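Local coordinates for ribonucleoside-diphosphate reductase small chain 2 (Saccharomyces cerevisiae, PDB 1JK0), which pairs with the other small chain, whose folding it supports, in the ribonucleotide reductase that makes the deoxyribonucleotides needed for DNA synthesis, at residues S32-M37 with N110-S115; H43-A48 with T224-L229. All blocks are in the same frame, centred on the assembly; numbering follows the deposited sequence.

Contact 1. Residues S32-M37 with N110-S115; sequences SRRFVM and NPEGKS
M37 and P111 bring the two backbones closest, at 7.3 Å from CA to CA, where the irregular loop 32-37 passes the first turn of helix 111-138. The loop runs on toward helix 43-54, so this contact ties the N-terminal region to the helical bundle of the ferritin-like small-subunit fold. N110 is the N-cap, and P111 and E112 begin the helix.

The main side-chain link is a salt bridge, made end-on by both terminal nitrogens of R34. CG of R34 lies anti to the backbone N (chi1 169°), and the chain bends at chi2 and chi3 before the guanidinium meets the carboxylate. R34 NH2 donates to E112 OE2 over 2.8 Å, through the syn lone pair. The other arm, R34 NH1 to E112 OE1, is longer at 3.3 Å and comes in from above the carboxylate plane. The two planes are 47° apart, so the pair is twisted rather than flat.

E112 is held from several sides. Its OE2 also accepts N110 ND2 at 3.3 Å, so the N-cap side chain helps to position the acid, while OE1 takes backbone N-H groups from K41 and Y42. These donors would probably help to keep the carboxylate charged. P111 CG sits over one face of the R34 guanidinium, offset toward the rim, and P111 CD comes to 3.4 Å from NH2. M37, bent along its chain, slides past the proline in the opposite direction, its methyl CE lying 4.0 Å from P111 CB.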
loop_
_atom_site.group_PDB
_atom_site.type_symbol
_atom_site.label_atom_id
_atom_site.label_comp_id
_atom_site.label_asym_id
_atom_site.label_seq_id
_atom_site.Cartn_x
_atom_site.Cartn_y
_atom_site.Cartn_z
ATOM N N SER B 32 2.517 5.555 -19.062
ATOM C CA SER B 32 1.242 6.253 -19.218
ATOM C C SER B 32 0.294 5.620 -20.240
ATOM O O SER B 32 0.723 4.882 -21.130
ATOM C CB SER B 32 1.508 7.715 -19.607
ATOM O OG SER B 32 0.309 8.434 -19.847
ATOM N N ARG B 33 -0.998 5.919 -20.093
ATOM C CA ARG B 33 -2.054 5.435 -20.984
ATOM C C ARG B 33 -2.472 3.972 -20.805
ATOM O O ARG B 33 -3.437 3.536 -21.439
ATOM C CB ARG B 33 -1.656 5.668 -22.450
ATOM C CG ARG B 33 -2.836 5.798 -23.419
ATOM C CD ARG B 33 -3.650 7.042 -23.088
ATOM N NE ARG B 33 -4.822 7.204 -23.942
ATOM C CZ ARG B 33 -5.792 8.082 -23.703
ATOM N NH1 ARG B 33 -5.721 8.873 -22.637
ATOM N NH2 ARG B 33 -6.833 8.168 -24.524
ATOM N N ARG B 34 -1.763 3.213 -19.964
ATOM C CA ARG B 34 -2.124 1.808 -19.738
ATOM C C ARG B 34 -3.125 1.674 -18.581
ATOM O O ARG B 34 -2.753 1.423 -17.440
ATOM C CB ARG B 34 -0.876 0.951 -19.464
ATOM C CG ARG B 34 -1.215 -0.452 -18.970
ATOM C CD ARG B 34 -0.217 -1.529 -19.381
ATOM N NE ARG B 34 1.068 -1.457 -18.692
ATOM C CZ ARG B 34 1.603 -2.447 -17.980
ATOM N NH1 ARG B 34 0.968 -3.613 -17.829
ATOM N NH2 ARG B 34 2.810 -2.277 -17.452
ATOM N N PHE B 35 -4.405 1.835 -18.894
ATOM C CA PHE B 35 -5.456 1.762 -17.888
ATOM C C PHE B 35 -5.595 0.363 -17.328
ATOM O O PHE B 35 -5.397 0.130 -16.139
ATOM C CB PHE B 35 -6.771 2.217 -18.502
ATOM C CG PHE B 35 -6.658 3.511 -19.244
ATOM C CD1 PHE B 35 -6.733 3.542 -20.636
ATOM C CD2 PHE B 35 -6.426 4.698 -18.554
ATOM C CE1 PHE B 35 -6.574 4.740 -21.331
ATOM C CE2 PHE B 35 -6.267 5.896 -19.236
ATOM C CZ PHE B 35 -6.341 5.918 -20.630
ATOM N N VAL B 36 -5.968 -0.561 -18.196
ATOM C CA VAL B 36 -6.100 -1.945 -17.804
ATOM C C VAL B 36 -4.655 -2.412 -17.694
ATOM O O VAL B 36 -3.796 -1.973 -18.454
ATOM C CB VAL B 36 -6.837 -2.738 -18.890
ATOM C CG1 VAL B 36 -6.950 -4.204 -18.496
ATOM C CG2 VAL B 36 -8.201 -2.131 -19.111
ATOM N N MET B 37 -4.365 -3.292 -16.757
ATOM C CA MET B 37 -2.995 -3.720 -16.614
ATOM C C MET B 37 -2.764 -5.183 -16.892
ATOM O O MET B 37 -1.619 -5.630 -16.906
ATOM C CB MET B 37 -2.523 -3.412 -15.203
ATOM C CG MET B 37 -3.111 -4.320 -14.163
ATOM S SD MET B 37 -1.857 -5.403 -13.490
ATOM C CE MET B 37 -1.829 -4.860 -11.803
ATOM N N ASN B 110 5.919 1.191 -13.356
ATOM C CA ASN B 110 4.963 0.195 -13.833
ATOM C C ASN B 110 4.284 -0.563 -12.688
ATOM O O ASN B 110 4.862 -0.750 -11.610
ATOM C CB ASN B 110 5.602 -0.772 -14.837
ATOM C CG ASN B 110 6.752 -1.544 -14.261
ATOM O OD1 ASN B 110 7.892 -1.091 -14.298
ATOM N ND2 ASN B 110 6.466 -2.725 -13.718
ATOM N N PRO B 111 3.037 -1.013 -12.916
ATOM C CA PRO B 111 2.228 -1.745 -11.936
ATOM C C PRO B 111 2.910 -3.013 -11.466
ATOM O O PRO B 111 2.812 -3.387 -10.297
ATOM C CB PRO B 111 0.946 -2.064 -12.700
ATOM C CG PRO B 111 0.991 -1.165 -13.923
ATOM C CD PRO B 111 2.433 -1.108 -14.255
ATOM N N GLU B 112 3.592 -3.688 -12.382
ATOM C CA GLU B 112 4.274 -4.919 -12.033
ATOM C C GLU B 112 5.290 -4.648 -10.909
ATOM O O GLU B 112 5.160 -5.194 -9.812
ATOM C CB GLU B 112 4.954 -5.516 -13.279
ATOM C CG GLU B 112 3.989 -6.047 -14.380
ATOM C CD GLU B 112 3.717 -5.049 -15.534
ATOM O OE1 GLU B 112 3.332 -5.515 -16.639
ATOM O OE2 GLU B 112 3.863 -3.811 -15.337
ATOM N N GLY B 113 6.272 -3.782 -11.169
ATOM C CA GLY B 113 7.286 -3.459 -10.171
ATOM C C GLY B 113 6.784 -2.876 -8.857
ATOM O O GLY B 113 7.203 -3.297 -7.773
ATOM N N LYS B 114 5.887 -1.903 -8.926
ATOM C CA LYS B 114 5.381 -1.307 -7.700
ATOM C C LYS B 114 4.617 -2.319 -6.861
ATOM O O LYS B 114 4.533 -2.185 -5.647
ATOM C CB LYS B 114 4.491 -0.113 -8.014
ATOM C CG LYS B 114 5.213 1.030 -8.657
ATOM C CD LYS B 114 4.222 2.075 -9.142
ATOM C CE LYS B 114 4.889 3.045 -10.105
ATOM N NZ LYS B 114 5.948 3.859 -9.447
ATOM N N SER B 115 4.042 -3.328 -7.497
ATOM C CA SER B 115 3.332 -4.340 -6.731
ATOM C C SER B 115 4.353 -5.147 -5.933
ATOM O O SER B 115 4.143 -5.446 -4.749
ATOM C CB SER B 115 2.549 -5.262 -7.660
ATOM O OG SER B 115 1.600 -4.506 -8.388
#

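Contact 2. Residues H43-A48 with T224-L229; sequences HEIWAA and TDFSCL
I45 presents its CB to the ring edge of F226, close to the ring plane and 3.5 Å from CE1, so the aromatic meets the isoleucine rim-first and not with a face. The two side chains cross obliquely. I45 CG2 leans on the same CE1 at 3.7 Å, while CG1 and CD1 lead away from the phenylalanine. Chi1 of F226 (-171°) sets CG anti to the backbone N. The ring edge comes to helix 43-54, with CD1 4.0 Å from A48 CB.

L229 meets I45 at about a right angle and works through its two methyls. CD2 lies against the backbone, 3.8 Å from I45 CA and equally near E44 O, and it also touches I45 CG2. CD1 is the branch that meets E44, 3.9 Å from its CB.

The helices that carry these residues, 43-54 and 207-232, belong to the helical bundle of the ferritin-like fold and run antiparallel here, with short-segment axes 10.6 Å apart at 175°. F226 and L229, three apart on one helix, therefore face A48 and I45, three apart on the other, in reversed order. The join is apolar, made by van der Waals packing.

Within the same chain F226 also stacks on F116 and meets Y117 edge-to-face, both from helix 111-138. An alanine here would probably open a gap beside I45 and A48 and leave F116 and Y117 without their ring partner. A48 CB points toward helix 207-232, between its contacts with F226 CD1 and L229 CD2, and lies 4.2 Å from L229 CD2.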
loop_
_atom_site.group_PDB
_atom_site.type_symbol
_atom_site.label_atom_id
_atom_site.label_comp_id
_atom_site.label_asym_id
_atom_site.label_seq_id
_atom_site.Cartn_x
_atom_site.Cartn_y
_atom_site.Cartn_z
ATOM N N HIS B 43 6.587 -9.384 -17.850
ATOM C CA HIS B 43 6.408 -10.763 -17.412
ATOM C C HIS B 43 7.350 -11.207 -16.312
ATOM O O HIS B 43 6.945 -11.864 -15.363
ATOM C CB HIS B 43 6.532 -11.696 -18.611
ATOM C CG HIS B 43 5.548 -11.404 -19.699
ATOM N ND1 HIS B 43 4.187 -11.481 -19.509
ATOM C CD2 HIS B 43 5.726 -10.996 -20.978
ATOM C CE1 HIS B 43 3.567 -11.129 -20.622
ATOM N NE2 HIS B 43 4.479 -10.831 -21.529
ATOM N N GLU B 44 8.610 -10.839 -16.460
ATOM C CA GLU B 44 9.655 -11.185 -15.508
ATOM C C GLU B 44 9.414 -10.646 -14.103
ATOM O O GLU B 44 9.342 -11.431 -13.157
ATOM C CB GLU B 44 11.018 -10.692 -16.020
ATOM C CG GLU B 44 10.972 -9.788 -17.279
ATOM C CD GLU B 44 10.234 -8.456 -17.095
ATOM O OE1 GLU B 44 10.806 -7.404 -17.418
ATOM O OE2 GLU B 44 9.089 -8.446 -16.636
ATOM N N ILE B 45 9.293 -9.326 -13.946
ATOM C CA ILE B 45 9.070 -8.793 -12.603
ATOM C C ILE B 45 7.726 -9.263 -12.049
ATOM O O ILE B 45 7.609 -9.471 -10.840
ATOM C CB ILE B 45 9.169 -7.232 -12.530
ATOM C CG1 ILE B 45 8.064 -6.589 -13.338
ATOM C CG2 ILE B 45 10.504 -6.752 -13.075
ATOM C CD1 ILE B 45 8.242 -5.090 -13.476
ATOM N N TRP B 46 6.736 -9.465 -12.927
ATOM C CA TRP B 46 5.400 -9.928 -12.501
ATOM C C TRP B 46 5.491 -11.323 -11.883
ATOM O O TRP B 46 4.906 -11.581 -10.826
ATOM C CB TRP B 46 4.417 -9.948 -13.691
ATOM C CG TRP B 46 2.933 -10.247 -13.382
ATOM C CD1 TRP B 46 2.160 -11.236 -13.959
ATOM C CD2 TRP B 46 2.029 -9.476 -12.572
ATOM N NE1 TRP B 46 0.844 -11.115 -13.570
ATOM C CE2 TRP B 46 0.734 -10.047 -12.720
ATOM C CE3 TRP B 46 2.178 -8.359 -11.746
ATOM C CZ2 TRP B 46 -0.393 -9.532 -12.065
ATOM C CZ3 TRP B 46 1.041 -7.847 -11.095
ATOM C CH2 TRP B 46 -0.220 -8.435 -11.264
ATOM N N ALA B 47 6.221 -12.220 -12.545
ATOM C CA ALA B 47 6.385 -13.577 -12.043
ATOM C C ALA B 47 7.158 -13.485 -10.734
ATOM O O ALA B 47 6.978 -14.308 -9.837
ATOM C CB ALA B 47 7.131 -14.427 -13.041
ATOM N N ALA B 48 8.019 -12.476 -10.618
ATOM C CA ALA B 48 8.763 -12.309 -9.374
ATOM C C ALA B 48 7.772 -11.919 -8.275
ATOM O O ALA B 48 7.842 -12.425 -7.158
ATOM C CB ALA B 48 9.828 -11.236 -9.525
ATOM N N THR B 224 16.640 -9.464 -3.016
ATOM C CA THR B 224 17.943 -9.099 -3.584
ATOM C C THR B 224 17.921 -9.421 -5.072
ATOM O O THR B 224 18.328 -8.605 -5.900
ATOM C CB THR B 224 19.127 -9.853 -2.905
ATOM O OG1 THR B 224 19.157 -9.559 -1.501
ATOM C CG2 THR B 224 20.460 -9.395 -3.505
ATOM N N ASP B 225 17.428 -10.609 -5.406
ATOM C CA ASP B 225 17.313 -11.027 -6.800
ATOM C C ASP B 225 16.537 -10.012 -7.606
ATOM O O ASP B 225 16.915 -9.681 -8.719
ATOM C CB ASP B 225 16.577 -12.353 -6.926
ATOM C CG ASP B 225 17.505 -13.516 -7.123
ATOM O OD1 ASP B 225 18.568 -13.314 -7.756
ATOM O OD2 ASP B 225 17.162 -14.632 -6.666
ATOM N N PHE B 226 15.431 -9.535 -7.051
ATOM C CA PHE B 226 14.606 -8.584 -7.772
ATOM C C PHE B 226 15.448 -7.441 -8.302
ATOM O O PHE B 226 15.197 -6.945 -9.402
ATOM C CB PHE B 226 13.472 -8.033 -6.897
ATOM C CG PHE B 226 12.479 -7.217 -7.663
ATOM C CD1 PHE B 226 11.720 -7.797 -8.676
ATOM C CD2 PHE B 226 12.344 -5.858 -7.426
ATOM C CE1 PHE B 226 10.848 -7.037 -9.448
ATOM C CE2 PHE B 226 11.477 -5.083 -8.190
ATOM C CZ PHE B 226 10.727 -5.682 -9.208
ATOM N N SER B 227 16.452 -7.019 -7.542
ATOM C CA SER B 227 17.289 -5.926 -8.015
ATOM C C SER B 227 18.248 -6.428 -9.090
ATOM O O SER B 227 18.673 -5.667 -9.955
ATOM C CB SER B 227 18.034 -5.280 -6.850
ATOM O OG SER B 227 17.106 -4.675 -5.951
ATOM N N CYS B 228 18.579 -7.715 -9.052
ATOM C CA CYS B 228 19.448 -8.282 -10.075
ATOM C C CYS B 228 18.620 -8.443 -11.340
ATOM O O CYS B 228 19.140 -8.392 -12.448
ATOM C CB CYS B 228 19.999 -9.631 -9.630
ATOM S SG CYS B 228 21.325 -9.484 -8.423
ATOM N N LEU B 229 17.319 -8.634 -11.157
ATOM C CA LEU B 229 16.402 -8.775 -12.274
ATOM C C LEU B 229 16.178 -7.422 -12.942
ATOM O O LEU B 229 16.127 -7.336 -14.167
ATOM C CB LEU B 229 15.065 -9.330 -11.798
ATOM C CG LEU B 229 13.956 -9.227 -12.841
ATOM C CD1 LEU B 229 14.380 -9.941 -14.100
ATOM C CD2 LEU B 229 12.680 -9.818 -12.283
#

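How the contacts relate
Helix 111-138 connects the two contacts: its first turn receives the loop in contact 1, and further along F116 and Y117 meet the F226 ring of contact 2. The contact centres are about 15 Å apart, yet they touch directly. I45 of contact 2 packs against N110 and E112 of contact 1, with I45 CG1 3.3 Å from E112 CB, and W46 CE3 lies 3.9 Å from E112 CG. Both lie away from Y131, the predicted active-site residue, which sits later on that same helix. Contact 1 is the more peripheral, and there F35 and V36 reach the chain of another protein, the partner in the heterodimer.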